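PDB 3SLR: uncharacterized protein BF1531, which is of unknown function; its N-terminal part holds a magnesium-binding HAD-type phosphatase domain and may act on ester bonds. Local coordinates for residues 89-93 / 144-148; 243-248 / 288-293. One frame throughout, in Å; residues are numbered along the deposited sequence. Where two conformers were deposited one is given.

Interaction 1 (89-93 / 144-148); sequences LLEKH and QSSFT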
ATOM      1  N   LEU A  89       3.052   1.008  23.407  1.00 13.53           N
ATOM      2  CA  LEU A  89       2.003   0.168  23.981  1.00 11.80           C
ATOM      3  C   LEU A  89       2.642  -0.971  24.784  1.00 13.94           C
ATOM      4  O   LEU A  89       2.128  -1.371  25.826  1.00 14.52           O
ATOM      5  CB  LEU A  89       1.084  -0.397  22.885  1.00 14.56           C
ATOM      6  CG  LEU A  89      -0.134  -1.207  23.368  1.00 15.44           C
ATOM      7  CD1 LEU A  89      -1.137  -0.305  24.084  1.00 16.98           C
ATOM      8  CD2 LEU A  89      -0.803  -1.933  22.213  1.00 17.19           C
ATOM      9  N   LEU A  90       3.762  -1.487  24.279  1.00 12.54           N
ATOM     10  CA  LEU A  90       4.540  -2.516  24.969  1.00 13.78           C
ATOM     11  C   LEU A  90       4.980  -2.000  26.334  1.00 15.89           C
ATOM     12  O   LEU A  90       4.876  -2.707  27.340  1.00 13.42           O
ATOM     13  CB  LEU A  90       5.771  -2.885  24.134  1.00 15.11           C
ATOM     14  CG  LEU A  90       6.614  -4.075  24.592  1.00 16.37           C
ATOM     15  CD1 LEU A  90       5.838  -5.347  24.393  1.00 18.63           C
ATOM     16  CD2 LEU A  90       7.925  -4.123  23.791  1.00 16.99           C
ATOM     17  N   GLU A  91       5.462  -0.757  26.383  1.00 12.34           N
ATOM     18  CA  GLU A  91       5.833  -0.169  27.663  1.00 13.99           C
ATOM     19  C   GLU A  91       4.623  -0.028  28.586  1.00 13.80           C
ATOM     20  O   GLU A  91       4.690  -0.366  29.771  1.00 15.46           O
ATOM     21  CB  GLU A  91       6.528   1.179  27.481  1.00 12.58           C
ATOM     22  CG  GLU A  91       6.768   1.857  28.826  1.00 15.88           C
ATOM     23  CD  GLU A  91       7.728   3.024  28.757  1.00 19.32           C
ATOM     24  OE1 GLU A  91       7.613   3.837  27.825  1.00 19.30           O
ATOM     25  OE2 GLU A  91       8.590   3.132  29.649  1.00 21.48           O
ATOM     26  N   LYS A  92       3.516   0.466  28.049  1.00 15.64           N
ATOM     27  CA  LYS A  92       2.287   0.617  28.829  1.00 13.45           C
ATOM     28  C   LYS A  92       1.873  -0.704  29.473  1.00 16.67           C
ATOM     29  O   LYS A  92       1.572  -0.771  30.669  1.00 16.48           O
ATOM     30  CB  LYS A  92       1.171   1.161  27.932  1.00 15.89           C
ATOM     31  CG  LYS A  92      -0.151   1.427  28.622  1.00 22.75           C
ATOM     32  CD  LYS A  92      -1.126   2.105  27.646  1.00 25.84           C
ATOM     33  CE  LYS A  92      -2.403   2.551  28.334  1.00 32.07           C
ATOM     34  NZ  LYS A  92      -3.019   1.422  29.067  1.00 35.48           N
ATOM     35  N   HIS A  93       1.876  -1.756  28.664  1.00 14.10           N
ATOM     36  CA  HIS A  93       1.541  -3.101  29.119  1.00 15.89           C
ATOM     37  C   HIS A  93       2.481  -3.590  30.228  1.00 14.77           C
ATOM     38  O   HIS A  93       2.043  -4.191  31.202  1.00 15.92           O
ATOM     39  CB  HIS A  93       1.549  -4.045  27.904  1.00 12.51           C
ATOM     40  CG  HIS A  93       1.449  -5.503  28.245  1.00 15.07           C
ATOM     41  ND1 HIS A  93       2.557  -6.283  28.492  1.00 14.38           N
ATOM     42  CD2 HIS A  93       0.378  -6.328  28.337  1.00 14.72           C
ATOM     43  CE1 HIS A  93       2.172  -7.525  28.738  1.00 14.25           C
ATOM     44  NE2 HIS A  93       0.853  -7.579  28.649  1.00 15.38           N
ATOM     45  N   GLN A 144      -4.004 -14.949  28.112  1.00 14.52           N
ATOM     46  CA  GLN A 144      -4.754 -13.771  27.686  1.00 16.78           C
ATOM     47  C   GLN A 144      -4.064 -12.443  28.003  1.00 17.65           C
ATOM     48  O   GLN A 144      -4.164 -11.485  27.237  1.00 16.07           O
ATOM     49  CB  GLN A 144      -6.159 -13.767  28.288  1.00 21.81           C
ATOM     50  CG  GLN A 144      -7.176 -14.584  27.534  1.00 30.22           C
ATOM     51  CD  GLN A 144      -8.591 -14.187  27.914  1.00 36.33           C
ATOM     52  OE1 GLN A 144      -9.155 -14.707  28.879  1.00 46.56           O
ATOM     53  NE2 GLN A 144      -9.161 -13.242  27.172  1.00 36.26           N
ATOM     54  N   SER A 145      -3.366 -12.380  29.131  1.00 16.36           N
ATOM     55  CA  SER A 145      -2.776 -11.112  29.553  1.00 18.15           C
ATOM     56  C   SER A 145      -1.445 -10.826  28.853  1.00 16.48           C
ATOM     57  O   SER A 145      -0.854  -9.772  29.073  1.00 16.75           O
ATOM     58  CB  SER A 145      -2.564 -11.107  31.070  1.00 19.47           C
ATOM     59  OG  SER A 145      -1.657 -12.131  31.436  1.00 18.46           O
ATOM     60  N   SER A 146      -0.965 -11.759  28.030  1.00 15.78           N
ATOM     61  CA  SER A 146       0.334 -11.579  27.368  1.00 15.68           C
ATOM     62  C   SER A 146       0.248 -10.473  26.326  1.00 13.98           C
ATOM     63  O   SER A 146      -0.838 -10.186  25.804  1.00 13.51           O
ATOM     64  CB  SER A 146       0.824 -12.874  26.712  1.00 15.82           C
ATOM     65  OG  SER A 146       0.117 -13.163  25.523  1.00 16.31           O
ATOM     66  N   PHE A 147       1.385  -9.846  26.021  1.00 13.39           N
ATOM     67  CA  PHE A 147       1.385  -8.773  25.028  1.00 13.88           C
ATOM     68  C   PHE A 147       1.031  -9.324  23.656  1.00 15.28           C
ATOM     69  O   PHE A 147       0.313  -8.683  22.897  1.00 13.89           O
ATOM     70  CB  PHE A 147       2.726  -8.037  24.968  1.00 14.60           C
ATOM     71  CG  PHE A 147       2.694  -6.779  24.119  1.00 13.15           C
ATOM     72  CD1 PHE A 147       2.053  -5.636  24.576  1.00 14.76           C
ATOM     73  CD2 PHE A 147       3.294  -6.747  22.869  1.00 14.57           C
ATOM     74  CE1 PHE A 147       2.017  -4.476  23.805  1.00 13.85           C
ATOM     75  CE2 PHE A 147       3.261  -5.592  22.088  1.00 13.73           C
ATOM     76  CZ  PHE A 147       2.632  -4.456  22.560  1.00 15.70           C
ATOM     77  N   THR A 148       1.540 -10.508  23.337  1.00 14.52           N
ATOM     78  CA  THR A 148       1.254 -11.132  22.041  1.00 15.37           C
ATOM     79  C   THR A 148      -0.237 -11.399  21.846  1.00 15.22           C
ATOM     80  O   THR A 148      -0.791 -11.097  20.784  1.00 16.61           O
ATOM     81  CB  THR A 148       2.070 -12.407  21.860  1.00 15.84           C
ATOM     82  OG1 THR A 148       3.416 -12.045  21.513  1.00 18.54           O
ATOM     83  CG2 THR A 148       1.492 -13.269  20.752  1.00 17.06           C
TER

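Interaction 2 (243-248 / 288-293); sequences WENIQV and EPFERN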
ATOM      1  N   TRP A 243       2.264 -22.464 -28.079  1.00 20.29           N
ATOM      2  CA  TRP A 243       1.336 -22.287 -26.971  1.00 18.98           C
ATOM      3  C   TRP A 243       1.445 -23.399 -25.931  1.00 19.57           C
ATOM      4  O   TRP A 243       1.236 -23.163 -24.754  1.00 19.28           O
ATOM      5  CB  TRP A 243      -0.114 -22.147 -27.466  1.00 21.88           C
ATOM      6  CG  TRP A 243      -0.691 -23.385 -28.116  1.00 22.67           C
ATOM      7  CD1 TRP A 243      -0.780 -23.644 -29.460  1.00 25.78           C
ATOM      8  CD2 TRP A 243      -1.284 -24.512 -27.453  1.00 22.98           C
ATOM      9  NE1 TRP A 243      -1.376 -24.866 -29.669  1.00 25.94           N
ATOM     10  CE2 TRP A 243      -1.692 -25.422 -28.455  1.00 25.20           C
ATOM     11  CE3 TRP A 243      -1.494 -24.849 -26.109  1.00 22.62           C
ATOM     12  CZ2 TRP A 243      -2.305 -26.638 -28.155  1.00 26.55           C
ATOM     13  CZ3 TRP A 243      -2.106 -26.064 -25.818  1.00 22.88           C
ATOM     14  CH2 TRP A 243      -2.507 -26.939 -26.837  1.00 23.25           C
ATOM     15  N   GLU A 244       1.766 -24.616 -26.356  1.00 19.42           N
ATOM     16  CA  GLU A 244       1.871 -25.702 -25.384  1.00 20.24           C
ATOM     17  C   GLU A 244       3.110 -25.574 -24.503  1.00 18.52           C
ATOM     18  O   GLU A 244       3.185 -26.181 -23.435  1.00 18.28           O
ATOM     19  CB  GLU A 244       1.821 -27.079 -26.055  1.00 19.72           C
ATOM     20  CG  GLU A 244       2.711 -27.238 -27.253  1.00 27.83           C
ATOM     21  CD  GLU A 244       2.017 -26.845 -28.546  1.00 28.75           C
ATOM     22  OE1 GLU A 244       1.335 -27.699 -29.158  1.00 33.73           O
ATOM     23  OE2 GLU A 244       2.160 -25.682 -28.956  1.00 25.40           O
ATOM     24  N   ASN A 245       4.072 -24.770 -24.939  1.00 20.47           N
ATOM     25  CA  ASN A 245       5.385 -24.739 -24.302  1.00 20.84           C
ATOM     26  C   ASN A 245       5.723 -23.513 -23.438  1.00 19.31           C
ATOM     27  O   ASN A 245       6.826 -23.412 -22.914  1.00 21.08           O
ATOM     28  CB  ASN A 245       6.461 -24.981 -25.361  1.00 21.75           C
ATOM     29  CG  ASN A 245       6.314 -26.348 -26.024  1.00 23.34           C
ATOM     30  OD1 ASN A 245       6.053 -27.346 -25.348  1.00 22.78           O
ATOM     31  ND2 ASN A 245       6.438 -26.391 -27.349  1.00 21.69           N
ATOM     32  N   ILE A 246       4.780 -22.584 -23.289  1.00 19.07           N
ATOM     33  CA  ILE A 246       5.004 -21.450 -22.392  1.00 19.08           C
ATOM     34  C   ILE A 246       5.192 -21.965 -20.962  1.00 19.32           C
ATOM     35  O   ILE A 246       4.640 -23.000 -20.585  1.00 20.48           O
ATOM     36  CB  ILE A 246       3.837 -20.449 -22.429  1.00 19.88           C
ATOM     37  CG1 ILE A 246       2.524 -21.178 -22.107  1.00 20.81           C
ATOM     38  CG2 ILE A 246       3.800 -19.736 -23.765  1.00 20.78           C
ATOM     39  CD1 ILE A 246       1.363 -20.273 -21.821  1.00 21.55           C
ATOM     40  N   GLN A 247       5.959 -21.232 -20.164  0.52 19.22           N
ATOM     41  CA  GLN A 247       6.269 -21.672 -18.805  0.52 20.53           C
ATOM     42  C   GLN A 247       5.224 -21.188 -17.803  0.52 18.08           C
ATOM     43  O   GLN A 247       5.194 -20.013 -17.444  0.52 19.63           O
ATOM     44  CB  GLN A 247       7.667 -21.204 -18.410  0.52 18.35           C
ATOM     45  CG  GLN A 247       8.747 -21.717 -19.338  0.52 20.07           C
ATOM     46  CD  GLN A 247       9.921 -20.773 -19.451  0.52 22.82           C
ATOM     47  OE1 GLN A 247      10.130 -19.921 -18.588  0.52 26.17           O
ATOM     48  NE2 GLN A 247      10.687 -20.903 -20.534  0.52 24.73           N
ATOM     49  N   VAL A 248       4.366 -22.107 -17.367  1.00 16.67           N
ATOM     50  CA  VAL A 248       3.303 -21.805 -16.420  1.00 18.31           C
ATOM     51  C   VAL A 248       2.844 -23.132 -15.823  1.00 23.17           C
ATOM     52  O   VAL A 248       2.810 -24.149 -16.521  1.00 23.32           O
ATOM     53  CB  VAL A 248       2.117 -21.089 -17.108  1.00 22.43           C
ATOM     54  CG1 VAL A 248       1.451 -22.017 -18.134  1.00 25.50           C
ATOM     55  CG2 VAL A 248       1.120 -20.590 -16.074  1.00 25.09           C
ATOM     56  N   GLU A 288      -4.004 -17.920 -28.174  1.00 21.37           N
ATOM     57  CA  GLU A 288      -4.032 -19.383 -28.145  1.00 21.20           C
ATOM     58  C   GLU A 288      -3.789 -20.017 -26.769  1.00 19.75           C
ATOM     59  O   GLU A 288      -4.516 -20.929 -26.387  1.00 21.71           O
ATOM     60  CB  GLU A 288      -3.091 -19.975 -29.194  1.00 21.96           C
ATOM     61  CG  GLU A 288      -3.828 -20.757 -30.272  1.00 30.59           C
ATOM     62  CD  GLU A 288      -2.890 -21.477 -31.212  1.00 32.27           C
ATOM     63  OE1 GLU A 288      -1.785 -20.946 -31.472  1.00 29.56           O
ATOM     64  OE2 GLU A 288      -3.253 -22.579 -31.678  1.00 33.80           O
ATOM     65  N   PRO A 289      -2.786 -19.532 -26.012  1.00 18.47           N
ATOM     66  CA  PRO A 289      -2.577 -20.141 -24.693  1.00 19.83           C
ATOM     67  C   PRO A 289      -3.777 -19.955 -23.769  1.00 20.93           C
ATOM     68  O   PRO A 289      -4.110 -20.881 -23.039  1.00 18.00           O
ATOM     69  CB  PRO A 289      -1.354 -19.400 -24.146  1.00 18.23           C
ATOM     70  CG  PRO A 289      -0.648 -18.882 -25.343  1.00 22.30           C
ATOM     71  CD  PRO A 289      -1.738 -18.549 -26.336  1.00 18.31           C
ATOM     72  N   PHE A 290      -4.416 -18.783 -23.800  1.00 19.95           N
ATOM     73  CA  PHE A 290      -5.628 -18.568 -23.014  1.00 18.46           C
ATOM     74  C   PHE A 290      -6.681 -19.597 -23.380  1.00 18.55           C
ATOM     75  O   PHE A 290      -7.385 -20.117 -22.515  1.00 24.25           O
ATOM     76  CB  PHE A 290      -6.200 -17.159 -23.246  1.00 18.81           C
ATOM     77  CG  PHE A 290      -5.330 -16.052 -22.720  1.00 21.13           C
ATOM     78  CD1 PHE A 290      -4.297 -15.536 -23.490  1.00 18.54           C
ATOM     79  CD2 PHE A 290      -5.548 -15.518 -21.455  1.00 19.34           C
ATOM     80  CE1 PHE A 290      -3.491 -14.512 -23.010  1.00 17.69           C
ATOM     81  CE2 PHE A 290      -4.754 -14.486 -20.968  1.00 21.67           C
ATOM     82  CZ  PHE A 290      -3.716 -13.984 -21.746  1.00 17.67           C
ATOM     83  N   GLU A 291      -6.781 -19.879 -24.675  1.00 21.38           N
ATOM     84  CA  GLU A 291      -7.813 -20.766 -25.205  1.00 23.31           C
ATOM     85  C   GLU A 291      -7.489 -22.257 -25.056  1.00 23.59           C
ATOM     86  O   GLU A 291      -8.391 -23.051 -24.803  1.00 26.53           O
ATOM     87  CB  GLU A 291      -8.067 -20.458 -26.685  1.00 25.42           C
ATOM     88  CG  GLU A 291      -8.476 -19.014 -26.974  1.00 25.36           C
ATOM     89  CD  GLU A 291      -8.441 -18.683 -28.461  1.00 34.44           C
ATOM     90  OE1 GLU A 291      -7.645 -19.305 -29.200  1.00 34.83           O
ATOM     91  OE2 GLU A 291      -9.204 -17.791 -28.894  1.00 36.32           O
ATOM     92  N   ARG A 292      -6.218 -22.629 -25.213  1.00 21.24           N
ATOM     93  CA  ARG A 292      -5.847 -24.050 -25.373  1.00 20.92           C
ATOM     94  C   ARG A 292      -5.060 -24.647 -24.201  1.00 21.96           C
ATOM     95  O   ARG A 292      -5.108 -25.857 -23.976  1.00 22.89           O
ATOM     96  CB  ARG A 292      -5.003 -24.263 -26.638  1.00 22.89           C
ATOM     97  CG  ARG A 292      -5.537 -23.647 -27.936  1.00 29.63           C
ATOM     98  CD  ARG A 292      -6.508 -24.551 -28.693  1.00 34.24           C
ATOM     99  NE  ARG A 292      -5.989 -25.894 -28.979  1.00 33.67           N
ATOM    100  CZ  ARG A 292      -5.322 -26.245 -30.080  1.00 31.72           C
ATOM    101  NH1 ARG A 292      -5.052 -25.358 -31.026  1.00 39.70           N
ATOM    102  NH2 ARG A 292      -4.915 -27.499 -30.232  1.00 37.33           N
ATOM    103  N   ASN A 293      -4.305 -23.815 -23.490  1.00 20.96           N
ATOM    104  CA  ASN A 293      -3.426 -24.303 -22.427  1.00 21.00           C
ATOM    105  C   ASN A 293      -4.128 -24.333 -21.066  1.00 20.62           C
ATOM    106  O   ASN A 293      -4.413 -23.292 -20.483  1.00 18.62           O
ATOM    107  CB  ASN A 293      -2.132 -23.477 -22.381  1.00 19.94           C
ATOM    108  CG  ASN A 293      -1.059 -24.094 -21.486  1.00 20.95           C
ATOM    109  OD1 ASN A 293      -1.357 -24.657 -20.435  1.00 20.57           O
ATOM    110  ND2 ASN A 293       0.202 -23.973 -21.898  1.00 17.81           N
TER
HETATM  111  O   HOH W   1       2.808 -25.030 -20.960  1.00 21.21           O

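Interaction 1 (89-93 / 144-148)
Phe147 packs against Leu89, Leu90 and His93 of helix 86-94, and the histidine also reaches past it to the backbone of Ser145. Leu90 sets its CD1 methyl over the centre of the phenyl ring, 3.4 Å from the centroid, a CH-pi contact in which a branched aliphatic end suits a flat aromatic face. Leu89 meets the same ring through CG, 3.9 Å from Phe147 CE1. The edge of Phe147 in turn points at the face of His93, CD1 lying 3.7 Å from His93 CG; this T-shaped pair has its planes 66° apart. Phe147 CB rests over that same imidazole, so the phenylalanine lies against it with both its methylene and its ring edge.

Histidine suits this buried place because it offers a flat face to the phenylalanine and a polar nitrogen beyond it. Its NE2 donates to Ser145 O at 2.8 Å, nearly straight at 174°; the oxygen lies in the imidazole plane and NE2 in the plane of the carbonyl, which fixes the ring's rotation. CG of His93 stands opposite the backbone nitrogen (chi1 170°), carrying the ring out from the helix toward the turn.

Next to Phe147 in sequence, Ser146 is the N-cap of the following helix: its OG caps Tyr149 N and is also hydrogen-bonded to Ala140 O, its strongest partner, and to Val143 O. Within the FkbH N-terminal domain, of the SGNH-hydrolase clan, the contact joins the end of helix 86-94, which follows strand 79-83 of the parallel five-stranded sheet, to the start of helix 147-164, while Leu104 of helix 104-118 touches Leu89, His93 and Phe147.

Interaction 2 (243-248 / 288-293)
Trp243 lies across the last turn of helix 283-292, in the HAD-type phosphatase domain whose DxDx(T/V) motif supplies the magnesium ligands Asp228 and Asp230. Arg292 CB sits over one face of its six-membered ring, 3.5 Å from the centroid, a CH-pi contact, while Glu244 OE2, from the tryptophan's own segment, lies over the opposite face of the indole toward the rim. The tryptophan ring reaches the helix because CG stands between the backbone nitrogen and carbonyl carbon (chi1 66°).

Arg292 is bent at both chi2 and chi3, which folds the chain back along the indole and brings a guanidinium face over CZ2; NH2 is 3.4 Å from that carbon. A long, flexible arginine can thus use its methylene for the ring and still carry its charge to Glu288, whose OE2 is 3.4 Å from Arg292 NH1 in a salt bridge. The Glu288 chain swings to chi1 -115°, off the staggered positions, then runs extended, crossing the indole at about a right angle with OE2 3.5 Å from Trp243 CD1. Pro289 adds a compact apolar ring, with CG against Trp243 CB. Ile246 points its side chain toward the helix, CD1 meeting Pro289 CB at 3.7 Å. That side chain is about 5 Å from the side chain of Asp230 but about 11 Å from the magnesium ion, and is not a ligand.

Asparagine suits position 293, the first beyond the helix, because its amide can accept from Glu295 N with OD1 and donate with ND2. Asn293 ND2 donates to Trp243 O at 3.1 Å (159°), in the carbonyl plane, and also to a water, 3.0 Å from ND2, that donates in turn to Glu244 O and Ile246 O.

How the interactions relate
From the N terminus, the chain first builds the domain with the five-stranded parallel sheet, and interaction 1 closes a loop of 50 residues there: helix 86-94 is met again at the start of helix 147-164 after strand 122-126 has been laid down. The chain then passes through strand 168-171 and into the phosphatase domain with its four-stranded sheet. Interaction 2 closes a loop of 39 residues, enclosing helix 255-270 and strand 274-280. The two loops follow in series, neither nesting nor crossing. Interaction 1 joins two helices of the first domain; interaction 2 joins a loop and a helix of the phosphatase domain. With nearest atoms about 38 Å apart, they do not touch.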